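Local structure of DNA endonuclease I-CvuI (5A77) at residues Gly17-Asp22 and Gln99-Gln104; Gly23-Gln28 and Ala103-Val108. The protein is a LAGLIDADG homing endonuclease that cuts double-stranded DNA at its target site using magnesium ions, and probably serves in intron homing. All coordinates share one frame; numbering follows the deposited sequence.

Contact 1 (Gly17-Asp22 and Gln99-Gln104); sequences GFVDAD and QLKRAQ. With MG (magnesium ion), chain G; MG (magnesium ion), chain H; nucleotides of chain F; nucleotides of chain D.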
loop_
_atom_site.group_PDB
_atom_site.type_symbol
_atom_site.label_atom_id
_atom_site.label_comp_id
_atom_site.label_asym_id
_atom_site.label_seq_id
_atom_site.Cartn_x
_atom_site.Cartn_y
_atom_site.Cartn_z
ATOM N N GLY B 17 -6.210 -1.334 5.099
ATOM C CA GLY B 17 -5.500 -0.197 4.554
ATOM C C GLY B 17 -4.311 -0.658 3.737
ATOM O O GLY B 17 -4.035 -0.122 2.666
ATOM N N PHE B 18 -3.631 -1.686 4.230
ATOM C CA PHE B 18 -2.409 -2.166 3.603
ATOM C C PHE B 18 -2.696 -2.942 2.319
ATOM O O PHE B 18 -2.035 -2.739 1.295
ATOM C CB PHE B 18 -1.635 -3.029 4.595
ATOM C CG PHE B 18 -0.168 -3.058 4.355
ATOM C CD1 PHE B 18 0.630 -1.975 4.727
ATOM C CD2 PHE B 18 0.433 -4.171 3.787
ATOM C CE1 PHE B 18 2.008 -2.003 4.529
ATOM C CE2 PHE B 18 1.815 -4.213 3.582
ATOM C CZ PHE B 18 2.602 -3.122 3.948
ATOM N N VAL B 19 -3.684 -3.828 2.378
ATOM C CA VAL B 19 -4.075 -4.612 1.211
ATOM C C VAL B 19 -4.579 -3.710 0.059
ATOM O O VAL B 19 -4.220 -3.924 -1.103
ATOM C CB VAL B 19 -5.155 -5.656 1.586
ATOM C CG1 VAL B 19 -5.684 -6.359 0.348
ATOM C CG2 VAL B 19 -4.581 -6.668 2.572
ATOM N N ASP B 20 -5.382 -2.691 0.371
ATOM C CA ASP B 20 -5.861 -1.776 -0.674
ATOM C C ASP B 20 -4.715 -1.135 -1.452
ATOM O O ASP B 20 -4.891 -0.740 -2.605
ATOM C CB ASP B 20 -6.740 -0.668 -0.085
ATOM C CG ASP B 20 -8.189 -1.056 -0.018
ATOM O OD1 ASP B 20 -8.613 -1.894 -0.833
ATOM O OD2 ASP B 20 -8.913 -0.530 0.848
ATOM N N ALA B 21 -3.547 -1.029 -0.819
ATOM C CA ALA B 21 -2.412 -0.368 -1.446
ATOM C C ALA B 21 -1.444 -1.368 -2.055
ATOM O O ALA B 21 -1.050 -1.223 -3.204
ATOM C CB ALA B 21 -1.698 0.519 -0.452
ATOM N N ASP B 22 -1.055 -2.382 -1.288
ATOM C CA ASP B 22 -0.138 -3.399 -1.811
ATOM C C ASP B 22 -0.613 -4.817 -1.636
ATOM O O ASP B 22 0.181 -5.689 -1.300
ATOM C CB ASP B 22 1.236 -3.267 -1.172
ATOM C CG ASP B 22 2.060 -2.183 -1.816
ATOM O OD1 ASP B 22 1.747 -1.847 -2.985
ATOM O OD2 ASP B 22 2.993 -1.666 -1.157
ATOM N N GLN B 99 -11.707 -0.614 0.869
ATOM C CA GLN B 99 -12.341 0.382 0.028
ATOM C C GLN B 99 -12.023 0.075 -1.425
ATOM O O GLN B 99 -12.915 -0.222 -2.211
ATOM C CB GLN B 99 -11.887 1.797 0.417
ATOM C CG GLN B 99 -13.054 2.758 0.696
ATOM C CD GLN B 99 -13.835 2.380 1.946
ATOM O OE1 GLN B 99 -13.253 2.000 2.959
ATOM N NE2 GLN B 99 -15.155 2.474 1.876
ATOM N N LEU B 100 -10.742 0.100 -1.767
ATOM C CA LEU B 100 -10.303 -0.067 -3.148
ATOM C C LEU B 100 -10.564 -1.431 -3.762
ATOM O O LEU B 100 -10.819 -1.532 -4.967
ATOM C CB LEU B 100 -8.808 0.231 -3.251
ATOM C CG LEU B 100 -8.481 1.672 -2.908
ATOM C CD1 LEU B 100 -7.031 1.962 -3.225
ATOM C CD2 LEU B 100 -9.417 2.587 -3.700
ATOM N N LYS B 101 -10.485 -2.482 -2.954
ATOM C CA LYS B 101 -10.498 -3.826 -3.509
ATOM C C LYS B 101 -11.686 -4.665 -3.037
ATOM O O LYS B 101 -11.657 -5.891 -3.128
ATOM C CB LYS B 101 -9.173 -4.517 -3.177
ATOM C CG LYS B 101 -7.960 -3.754 -3.709
ATOM C CD LYS B 101 -6.685 -4.557 -3.590
ATOM C CE LYS B 101 -5.763 -4.341 -4.792
ATOM N NZ LYS B 101 -5.288 -2.955 -4.939
ATOM N N ARG B 102 -12.731 -4.003 -2.548
ATOM C CA ARG B 102 -13.886 -4.719 -2.022
ATOM C C ARG B 102 -14.638 -5.485 -3.120
ATOM O O ARG B 102 -15.237 -6.526 -2.853
ATOM C CB ARG B 102 -14.843 -3.764 -1.306
ATOM C CG ARG B 102 -15.882 -4.497 -0.458
ATOM C CD ARG B 102 -16.981 -3.582 0.047
ATOM N NE ARG B 102 -16.470 -2.460 0.830
ATOM C CZ ARG B 102 -17.245 -1.527 1.377
ATOM N NH1 ARG B 102 -18.563 -1.590 1.216
ATOM N NH2 ARG B 102 -16.707 -0.531 2.074
ATOM N N ALA B 103 -14.600 -4.979 -4.351
ATOM C CA ALA B 103 -15.209 -5.686 -5.479
ATOM C C ALA B 103 -14.544 -7.054 -5.700
ATOM O O ALA B 103 -15.230 -8.079 -5.805
ATOM C CB ALA B 103 -15.131 -4.850 -6.732
ATOM N N GLN B 104 -13.211 -7.065 -5.753
ATOM C CA GLN B 104 -12.467 -8.310 -5.900
ATOM C C GLN B 104 -12.797 -9.250 -4.750
ATOM O O GLN B 104 -12.969 -10.448 -4.951
ATOM C CB GLN B 104 -10.964 -8.053 -5.956
ATOM C CG GLN B 104 -10.501 -7.246 -7.152
ATOM C CD GLN B 104 -10.202 -5.807 -6.789
ATOM O OE1 GLN B 104 -11.105 -4.963 -6.682
ATOM N NE2 GLN B 104 -8.930 -5.520 -6.571
HETATM MG MG MG G . -0.453 0.282 -4.810
HETATM MG MG MG H . 5.042 -0.340 -0.891
ATOM O OP3 DG F 1 -2.127 -2.873 -7.262
ATOM P P DG F 1 -1.589 -3.042 -5.886
ATOM O OP1 DG F 1 -0.537 -2.012 -5.704
ATOM O OP2 DG F 1 -2.740 -3.072 -4.953
ATOM O "O5'" DG F 1 -0.911 -4.485 -5.766
ATOM C "C5'" DG F 1 0.449 -4.696 -6.194
ATOM C "C4'" DG F 1 0.451 -5.273 -7.593
ATOM O "O4'" DG F 1 1.769 -5.750 -7.967
ATOM C "C3'" DG F 1 -0.490 -6.447 -7.789
ATOM O "O3'" DG F 1 -1.173 -6.223 -8.965
ATOM C "C2'" DG F 1 0.458 -7.649 -7.910
ATOM C "C1'" DG F 1 1.631 -7.002 -8.605
ATOM N N9 DG F 1 2.905 -7.698 -8.481
ATOM C C8 DG F 1 3.544 -8.073 -7.321
ATOM N N7 DG F 1 4.716 -8.614 -7.530
ATOM C C5 DG F 1 4.869 -8.569 -8.911
ATOM C C6 DG F 1 5.933 -9.006 -9.726
ATOM O O6 DG F 1 6.984 -9.542 -9.386
ATOM N N1 DG F 1 5.683 -8.775 -11.072
ATOM C C2 DG F 1 4.554 -8.193 -11.568
ATOM N N2 DG F 1 4.497 -8.045 -12.900
ATOM N N3 DG F 1 3.545 -7.778 -10.817
ATOM C C4 DG F 1 3.769 -7.999 -9.505
ATOM P P DC D 14 7.528 -2.606 -1.423
ATOM O OP1 DC D 14 6.559 -1.704 -0.752
ATOM O OP2 DC D 14 8.603 -3.269 -0.649
ATOM O "O5'" DC D 14 6.741 -3.757 -2.238
ATOM C "C5'" DC D 14 5.347 -3.622 -2.512
ATOM C "C4'" DC D 14 5.077 -3.371 -3.997
ATOM O "O4'" DC D 14 6.227 -3.752 -4.808
ATOM C "C3'" DC D 14 3.882 -4.144 -4.576
ATOM O "O3'" DC D 14 2.909 -3.228 -5.116
ATOM C "C2'" DC D 14 4.514 -5.032 -5.667
ATOM C "C1'" DC D 14 5.741 -4.223 -6.036
ATOM N N1 DC D 14 6.842 -4.984 -6.771
ATOM C C2 DC D 14 6.681 -5.313 -8.129
ATOM O O2 DC D 14 5.631 -5.002 -8.705
ATOM N N3 DC D 14 7.683 -5.965 -8.778
ATOM C C4 DC D 14 8.808 -6.277 -8.128
ATOM N N4 DC D 14 9.768 -6.914 -8.808
ATOM C C5 DC D 14 8.999 -5.946 -6.750
ATOM C C6 DC D 14 8.001 -5.301 -6.121
#
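Asp-20, near the C-terminal end of helix 6-22, comes closest to Leu-100, with 5.4 Å between their CA atoms, where the chain turns into helix 102-114; Lys-101 is the N-cap of that helix. The carboxylate of Asp-20 reaches across to the backbone N-H groups of this turn. Its OD2 accepts a hydrogen bond from Gln-99 N on the syn lone pair at 2.8 Å, with an N-H...O angle of 158°, and more weakly one from Leu-100 N; OD1 receives a weak bond from Lys-101 N at 2.9 Å. A weak bond from Trp-14 NE1 of the second subunit also reaches OD2, and CB of Leu-100 packs against the carboxylate carbon. The Lys-101 chain passes Val-19, its CD 3.6 Å from Val-19 O. The last bend of the chain (chi4 63°) sets NZ 2.6 Å from OP2 of DG1 of chain F, to which it donates, with a weak second bond to Asp-20 O. One magnesium is bound by Ala-21 O at 2.3 Å and by the DG1 phosphate, the other by Asp-22 OD2 at 2.5 Å and the phosphate of DC14 of chain D. Asp-22 OD1 accepts a hydrogen bond from the freed O3' of DC14 at 2.8 Å. Each magnesium is completed in part by the second subunit, whose Asp-22 and Ala-21 swap roles. Residues 17-22 belong to the LAGLIDADG motif, which lies at the dimer interface and here holds cleaved DNA in the active site.

Contact 2 (Gly23-Gln28 and Ala103-Val108); sequences GCINAQ and AQAKLV. With nucleotides of chain F.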
loop_
_atom_site.group_PDB
_atom_site.type_symbol
_atom_site.label_atom_id
_atom_site.label_comp_id
_atom_site.label_asym_id
_atom_site.label_seq_id
_atom_site.Cartn_x
_atom_site.Cartn_y
_atom_site.Cartn_z
ATOM N N GLY B 23 -1.899 -5.045 -1.861
ATOM C CA GLY B 23 -2.441 -6.384 -1.807
ATOM C C GLY B 23 -2.888 -6.879 -3.171
ATOM O O GLY B 23 -2.871 -6.152 -4.164
ATOM N N CYS B 24 -3.288 -8.140 -3.215
ATOM C CA CYS B 24 -3.761 -8.749 -4.438
ATOM C C CYS B 24 -4.818 -9.755 -4.061
ATOM O O CYS B 24 -4.503 -10.814 -3.509
ATOM C CB CYS B 24 -2.618 -9.423 -5.205
ATOM S SG CYS B 24 -3.074 -10.064 -6.844
ATOM N N ILE B 25 -6.071 -9.403 -4.319
ATOM C CA ILE B 25 -7.185 -10.325 -4.160
ATOM C C ILE B 25 -7.571 -10.840 -5.532
ATOM O O ILE B 25 -8.148 -10.108 -6.329
ATOM C CB ILE B 25 -8.380 -9.650 -3.481
ATOM C CG1 ILE B 25 -7.906 -8.971 -2.191
ATOM C CG2 ILE B 25 -9.527 -10.655 -3.259
ATOM C CD1 ILE B 25 -9.020 -8.560 -1.276
ATOM N N ASN B 26 -7.235 -12.094 -5.811
ATOM C CA ASN B 26 -7.272 -12.581 -7.181
ATOM C C ASN B 26 -8.010 -13.905 -7.336
ATOM O O ASN B 26 -8.351 -14.574 -6.360
ATOM C CB ASN B 26 -5.840 -12.724 -7.716
ATOM C CG ASN B 26 -5.764 -12.622 -9.234
ATOM O OD1 ASN B 26 -6.721 -12.215 -9.885
ATOM N ND2 ASN B 26 -4.617 -12.983 -9.799
ATOM N N ALA B 27 -8.257 -14.265 -8.585
ATOM C CA ALA B 27 -8.877 -15.527 -8.936
ATOM C C ALA B 27 -8.350 -15.923 -10.298
ATOM O O ALA B 27 -8.628 -15.255 -11.300
ATOM C CB ALA B 27 -10.378 -15.409 -8.948
ATOM N N GLN B 28 -7.565 -16.992 -10.317
ATOM C CA GLN B 28 -6.931 -17.488 -11.530
ATOM C C GLN B 28 -7.462 -18.852 -11.932
ATOM O O GLN B 28 -7.788 -19.685 -11.086
ATOM C CB GLN B 28 -5.414 -17.597 -11.354
ATOM C CG GLN B 28 -4.807 -16.463 -10.597
ATOM C CD GLN B 28 -3.571 -16.878 -9.841
ATOM O OE1 GLN B 28 -3.593 -16.987 -8.615
ATOM N NE2 GLN B 28 -2.481 -17.116 -10.570
ATOM N N ALA B 103 -14.600 -4.979 -4.351
ATOM C CA ALA B 103 -15.209 -5.686 -5.479
ATOM C C ALA B 103 -14.544 -7.054 -5.700
ATOM O O ALA B 103 -15.230 -8.079 -5.805
ATOM C CB ALA B 103 -15.131 -4.850 -6.732
ATOM N N GLN B 104 -13.211 -7.065 -5.753
ATOM C CA GLN B 104 -12.467 -8.310 -5.900
ATOM C C GLN B 104 -12.797 -9.250 -4.750
ATOM O O GLN B 104 -12.969 -10.448 -4.951
ATOM C CB GLN B 104 -10.964 -8.053 -5.956
ATOM C CG GLN B 104 -10.501 -7.246 -7.152
ATOM C CD GLN B 104 -10.202 -5.807 -6.789
ATOM O OE1 GLN B 104 -11.105 -4.963 -6.682
ATOM N NE2 GLN B 104 -8.930 -5.520 -6.571
ATOM N N ALA B 105 -12.912 -8.699 -3.547
ATOM C CA ALA B 105 -13.305 -9.493 -2.386
ATOM C C ALA B 105 -14.648 -10.169 -2.598
ATOM O O ALA B 105 -14.762 -11.384 -2.472
ATOM C CB ALA B 105 -13.356 -8.638 -1.152
ATOM N N LYS B 106 -15.658 -9.375 -2.927
ATOM C CA LYS B 106 -17.025 -9.859 -3.047
ATOM C C LYS B 106 -17.152 -10.906 -4.155
ATOM O O LYS B 106 -17.843 -11.924 -3.995
ATOM C CB LYS B 106 -17.970 -8.686 -3.301
ATOM C CG LYS B 106 -19.151 -8.635 -2.347
ATOM C CD LYS B 106 -18.724 -8.279 -0.931
ATOM C CE LYS B 106 -19.908 -8.343 0.034
ATOM N NZ LYS B 106 -20.458 -9.726 0.141
ATOM N N LEU B 107 -16.475 -10.667 -5.274
ATOM C CA LEU B 107 -16.480 -11.638 -6.363
ATOM C C LEU B 107 -15.841 -12.945 -5.904
ATOM O O LEU B 107 -16.434 -14.012 -6.055
ATOM C CB LEU B 107 -15.761 -11.078 -7.593
ATOM C CG LEU B 107 -16.552 -9.991 -8.331
ATOM C CD1 LEU B 107 -15.841 -9.545 -9.599
ATOM C CD2 LEU B 107 -17.957 -10.468 -8.659
ATOM N N VAL B 108 -14.649 -12.855 -5.318
ATOM C CA VAL B 108 -13.944 -14.028 -4.799
ATOM C C VAL B 108 -14.771 -14.795 -3.755
ATOM O O VAL B 108 -14.727 -16.026 -3.706
ATOM C CB VAL B 108 -12.573 -13.631 -4.203
ATOM C CG1 VAL B 108 -11.961 -14.794 -3.423
ATOM C CG2 VAL B 108 -11.626 -13.192 -5.317
ATOM P P DA F 2 -2.750 -6.450 -9.054
ATOM O OP1 DA F 2 -3.396 -5.170 -9.416
ATOM O OP2 DA F 2 -3.221 -7.150 -7.838
ATOM O "O5'" DA F 2 -2.819 -7.422 -10.300
ATOM C "C5'" DA F 2 -1.769 -7.348 -11.248
ATOM C "C4'" DA F 2 -1.338 -8.726 -11.701
ATOM O "O4'" DA F 2 -0.153 -9.158 -10.979
ATOM C "C3'" DA F 2 -2.376 -9.846 -11.511
ATOM O "O3'" DA F 2 -2.491 -10.545 -12.736
ATOM C "C2'" DA F 2 -1.738 -10.717 -10.414
ATOM C "C1'" DA F 2 -0.285 -10.527 -10.797
ATOM N N9 DA F 2 0.727 -10.993 -9.865
ATOM C C8 DA F 2 0.621 -11.217 -8.511
ATOM N N7 DA F 2 1.742 -11.657 -7.964
ATOM C C5 DA F 2 2.625 -11.726 -9.038
ATOM C C6 DA F 2 3.975 -12.113 -9.146
ATOM N N6 DA F 2 4.719 -12.531 -8.099
ATOM N N1 DA F 2 4.543 -12.062 -10.376
ATOM C C2 DA F 2 3.814 -11.659 -11.406
ATOM N N3 DA F 2 2.548 -11.273 -11.429
ATOM C C4 DA F 2 2.007 -11.332 -10.204
ATOM P P DC F 3 -3.765 -11.471 -13.063
ATOM O OP1 DC F 3 -3.828 -11.513 -14.539
ATOM O OP2 DC F 3 -4.926 -10.989 -12.294
ATOM O "O5'" DC F 3 -3.370 -12.897 -12.429
ATOM C "C5'" DC F 3 -3.039 -14.000 -13.258
ATOM C "C4'" DC F 3 -1.715 -13.793 -13.969
ATOM O "O4'" DC F 3 -0.778 -13.145 -13.076
ATOM C "C3'" DC F 3 -1.040 -15.081 -14.408
ATOM O "O3'" DC F 3 -1.486 -15.440 -15.727
ATOM C "C2'" DC F 3 0.441 -14.721 -14.386
ATOM C "C1'" DC F 3 0.524 -13.677 -13.264
ATOM N N1 DC F 3 1.039 -14.197 -11.930
ATOM C C2 DC F 3 2.355 -14.663 -11.822
ATOM O O2 DC F 3 3.075 -14.675 -12.827
ATOM N N3 DC F 3 2.803 -15.104 -10.615
ATOM C C4 DC F 3 1.996 -15.079 -9.556
ATOM N N4 DC F 3 2.482 -15.506 -8.396
ATOM C C5 DC F 3 0.656 -14.593 -9.641
ATOM C C6 DC F 3 0.226 -14.163 -10.832
ATOM O OP3 DG F 1 -2.127 -2.873 -7.262
ATOM P P DG F 1 -1.589 -3.042 -5.886
ATOM O OP1 DG F 1 -0.537 -2.012 -5.704
ATOM O OP2 DG F 1 -2.740 -3.072 -4.953
ATOM O "O5'" DG F 1 -0.911 -4.485 -5.766
ATOM C "C5'" DG F 1 0.449 -4.696 -6.194
ATOM C "C4'" DG F 1 0.451 -5.273 -7.593
ATOM O "O4'" DG F 1 1.769 -5.750 -7.967
ATOM C "C3'" DG F 1 -0.490 -6.447 -7.789
ATOM O "O3'" DG F 1 -1.173 -6.223 -8.965
ATOM C "C2'" DG F 1 0.458 -7.649 -7.910
ATOM C "C1'" DG F 1 1.631 -7.002 -8.605
ATOM N N9 DG F 1 2.905 -7.698 -8.481
ATOM C C8 DG F 1 3.544 -8.073 -7.321
ATOM N N7 DG F 1 4.716 -8.614 -7.530
ATOM C C5 DG F 1 4.869 -8.569 -8.911
ATOM C C6 DG F 1 5.933 -9.006 -9.726
ATOM O O6 DG F 1 6.984 -9.542 -9.386
ATOM N N1 DG F 1 5.683 -8.775 -11.072
ATOM C C2 DG F 1 4.554 -8.193 -11.568
ATOM N N2 DG F 1 4.497 -8.045 -12.900
ATOM N N3 DG F 1 3.545 -7.778 -10.817
ATOM C C4 DG F 1 3.769 -7.999 -9.505
#
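Gln-104 touches the carbonyl oxygen of Ile-25 with the stem of its side chain, CB 3.5 Å from Ile-25 O and CG a little farther. The carboxamide of Asn-26, whose CB points away from the helix, serves the DNA instead. With CG anti to the backbone N (chi1 -155°), its ND2 donates to O5' of DC3 of chain F at 2.9 Å and weakly to OP2, which stands to one side of the amide plane. Ala-27 N lies on the opposite side of that plane and bonds weakly to Asn-26 OD1. An alanine at Asn-26 would probably leave the DC3 phosphate without this donor and Ala-27 N without its OD1 acceptor. Toward the helix the chemistry turns apolar. The CG2 methyl of Ile-25 meets Val-108 CG2 at 3.9 Å, and its CD1 reaches Ala-105 CB at 4.3 Å. Val-108 CG2 also rests 3.7 Å from Asn-26 O. The axes of strand 23-28 and helix 103-108 come within 7.8 Å of each other, their directions 35° apart. Around them, Leu-91 of helix 84-94 packs on Ile-25, Ala-105 and Val-108, Val-134 of helix 121-135 covers Ala-27, and strand 39-50 pairs with the strand through Ser-44 and Arg-42.

How the contacts relate
Both contacts bring the N-terminal helix-strand unit against helix 102-114: contact 1 uses the end of helix 6-22, contact 2 the strand that follows it, and Ala-103 and Gln-104 belong to both. Their centres are about 9 Å apart, and Val-19 CG1 touches Ile-25 CG1 where they join. Contact 2 lies deeper, about 5 Å from the centre of the chain, and is held across its segments by apolar packing. Contact 1, about 13 Å out, is mostly buried but has Gln-99 exposed at its margin; it is polar, built on a carboxylate and a lysine, and reaches the metals and the second subunit. DNA strand F passes both, its cut end at contact 1.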